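Cell division control protein (PDB 6RPP) is an intein of the HINT fold, which probably excises itself from its host helicase precursor by protein splicing and joins the flanking segments. Local coordinates at residues R113-E116 with E117-I121. The protein carries 2 engineered substitutions. Sequence-based numbering, arbitrary orientation. Where two conformers were deposited one is given.
Sequences RDLE and EGNKI
E116 to N119 form a type II beta turn, closed by N119 N donating to E116 O at 3.0 Å. G118 sits at its third position with phi 99°, where a CB would jam against the preceding carbonyl oxygen, hence glycine; E117, at the second, can be a long charged residue because its extended side chain leads away from the turn. With CG beside its own backbone N (chi1 -71°) and OD1 anti to CA, the carboxamide of N119 reaches back over the turn, and its OD1 takes the E116 N-H at 2.8 Å. That bond is nearly straight at hydrogen (170°), although the donor stands well above the plane of the N119 carboxamide, not at a lone pair. R110 also donates to OD1, so two N-H groups hold this oxygen. With an alanine here, the E116 N-H and the R110 guanidinium would probably lose the acceptor they share, and the chain entering the turn would lose a tie. L115 CD2 meets I121 CG2 at 4.3 Å; aliphatic side chains suit these two places because both are buried against F99, with L115 also touching V83, V101 and I137. The whole is a type II beta turn, glycine at its third position, that links strand 106-111, by way of a short 3-10 segment, to strand 120-125 in the antiparallel sheet of the intein splicing domain.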
ATOM      1  N   ARG A 113      -9.806   9.453  -0.257  1.00 22.97           N
ATOM      2  CA  ARG A 113     -11.101  10.122  -0.208  1.00 27.34           C
ATOM      3  C   ARG A 113     -11.098  11.480  -0.899  1.00 31.61           C
ATOM      4  O   ARG A 113     -12.176  12.057  -1.091  1.00 35.24           O
ATOM      5  CB  ARG A 113     -11.554  10.310   1.239  1.00 30.00           C
ATOM      6  CG  ARG A 113     -10.726  11.283   2.071  1.00 27.34           C
ATOM      7  CD  ARG A 113     -11.277  11.344   3.501  1.00 37.23           C
ATOM      8  NE  ARG A 113     -10.426  12.158   4.369  1.00 43.02           N
ATOM      9  CZ  ARG A 113     -10.478  12.138   5.696  1.00 50.11           C
ATOM     10  NH1 ARG A 113     -11.342  11.342   6.317  1.00 55.66           N
ATOM     11  NH2 ARG A 113      -9.660  12.915   6.398  1.00 51.99           N
ATOM     12  N   ASP A 114      -9.923  12.004  -1.261  1.00 26.83           N
ATOM     13  CA  ASP A 114      -9.804  13.276  -1.983  1.00 29.16           C
ATOM     14  C   ASP A 114      -9.534  13.070  -3.476  1.00 27.21           C
ATOM     15  O   ASP A 114      -9.510  14.056  -4.227  1.00 31.99           O
ATOM     16  CB  ASP A 114      -8.659  14.115  -1.382  1.00 29.59           C
ATOM     17  CG  ASP A 114      -8.878  14.464   0.092  1.00 32.93           C
ATOM     18  OD1 ASP A 114      -9.996  14.254   0.596  1.00 43.99           O
ATOM     19  OD2 ASP A 114      -7.925  14.944   0.749  1.00 39.80           O
ATOM     20  N   LEU A 115      -9.348  11.819  -3.914  1.00 24.94           N
ATOM     21  CA  LEU A 115      -9.125  11.531  -5.334  1.00 22.96           C
ATOM     22  C   LEU A 115     -10.358  11.815  -6.165  1.00 29.72           C
ATOM     23  O   LEU A 115     -11.501  11.607  -5.728  1.00 30.86           O
ATOM     24  CB  LEU A 115      -8.782  10.070  -5.559  1.00 24.14           C
ATOM     25  CG  LEU A 115      -7.444   9.524  -5.095  1.00 21.03           C
ATOM     26  CD1 LEU A 115      -7.492   8.016  -5.326  1.00 20.64           C
ATOM     27  CD2 LEU A 115      -6.350  10.081  -5.926  1.00 24.23           C
ATOM     28  N   GLU A 116     -10.116  12.310  -7.358  1.00 26.67           N
ATOM     29  CA  GLU A 116     -11.182  12.557  -8.307  0.51 23.46           C
ATOM     30  C   GLU A 116     -10.926  11.711  -9.542  1.00 24.97           C
ATOM     31  O   GLU A 116      -9.779  11.398  -9.868  1.00 26.73           O
ATOM     32  CB  GLU A 116     -11.269  14.038  -8.690  0.51 29.96           C
ATOM     33  CG  GLU A 116     -11.367  14.987  -7.488  0.51 35.15           C
ATOM     34  CD  GLU A 116     -12.785  15.142  -6.942  0.51 41.65           C
ATOM     35  OE1 GLU A 116     -13.736  15.294  -7.745  0.51 45.65           O
ATOM     36  OE2 GLU A 116     -12.941  15.132  -5.697  0.51 39.92           O
ATOM     37  N   GLU A 117     -12.005  11.358 -10.235  1.00 24.88           N
ATOM     38  CA  GLU A 117     -11.826  10.694 -11.514  1.00 23.37           C
ATOM     39  C   GLU A 117     -10.969  11.535 -12.440  1.00 28.68           C
ATOM     40  O   GLU A 117     -11.183  12.752 -12.576  1.00 30.53           O
ATOM     41  CB  GLU A 117     -13.185  10.401 -12.148  1.00 26.52           C
ATOM     42  CG  GLU A 117     -14.015   9.544 -11.211  1.00 31.17           C
ATOM     43  CD  GLU A 117     -15.388   9.182 -11.759  1.00 37.18           C
ATOM     44  OE1 GLU A 117     -15.689   9.529 -12.933  1.00 35.22           O
ATOM     45  OE2 GLU A 117     -16.146   8.536 -10.991  1.00 35.76           O
ATOM     46  N   GLY A 118      -9.993  10.874 -13.082  1.00 27.04           N
ATOM     47  CA  GLY A 118      -9.029  11.530 -13.950  1.00 26.50           C
ATOM     48  C   GLY A 118      -7.686  11.805 -13.297  1.00 29.93           C
ATOM     49  O   GLY A 118      -6.700  12.033 -14.015  1.00 28.61           O
ATOM     50  N   ASN A 119      -7.629  11.828 -11.962  1.00 28.08           N
ATOM     51  CA  ASN A 119      -6.348  12.001 -11.281  1.00 23.86           C
ATOM     52  C   ASN A 119      -5.438  10.847 -11.685  1.00 25.83           C
ATOM     53  O   ASN A 119      -5.825   9.674 -11.600  1.00 26.57           O
ATOM     54  CB  ASN A 119      -6.506  11.998  -9.756  1.00 22.64           C
ATOM     55  CG  ASN A 119      -7.187  13.245  -9.173  1.00 23.52           C
ATOM     56  OD1 ASN A 119      -7.535  13.179  -7.982  1.00 27.48           O
ATOM     57  ND2 ASN A 119      -7.346  14.341  -9.925  1.00 29.86           N
ATOM     58  N   LYS A 120      -4.227  11.158 -12.127  1.00 24.76           N
ATOM     59  CA  LYS A 120      -3.290  10.094 -12.533  1.00 22.02           C
ATOM     60  C   LYS A 120      -2.433   9.595 -11.361  1.00 22.89           C
ATOM     61  O   LYS A 120      -1.722  10.373 -10.717  1.00 24.63           O
ATOM     62  CB  LYS A 120      -2.402  10.642 -13.662  1.00 24.81           C
ATOM     63  CG  LYS A 120      -3.190  10.883 -14.933  1.00 32.13           C
ATOM     64  CD  LYS A 120      -2.264  11.380 -16.048  1.00 37.79           C
ATOM     65  CE  LYS A 120      -2.985  11.375 -17.370  1.00 44.29           C
ATOM     66  NZ  LYS A 120      -2.091  11.798 -18.499  1.00 51.37           N
ATOM     67  N   ILE A 121      -2.444   8.273 -11.126  1.00 20.30           N
ATOM     68  CA  ILE A 121      -1.684   7.680 -10.032  1.00 20.12           C
ATOM     69  C   ILE A 121      -0.634   6.756 -10.631  1.00 17.72           C
ATOM     70  O   ILE A 121      -0.716   6.338 -11.786  1.00 19.41           O
ATOM     71  CB  ILE A 121      -2.550   6.911  -8.990  1.00 16.97           C
ATOM     72  CG1 ILE A 121      -3.322   5.758  -9.622  1.00 17.32           C
ATOM     73  CG2 ILE A 121      -3.525   7.928  -8.314  1.00 23.32           C
ATOM     74  CD1 ILE A 121      -3.836   4.756  -8.601  1.00 18.77           C
TER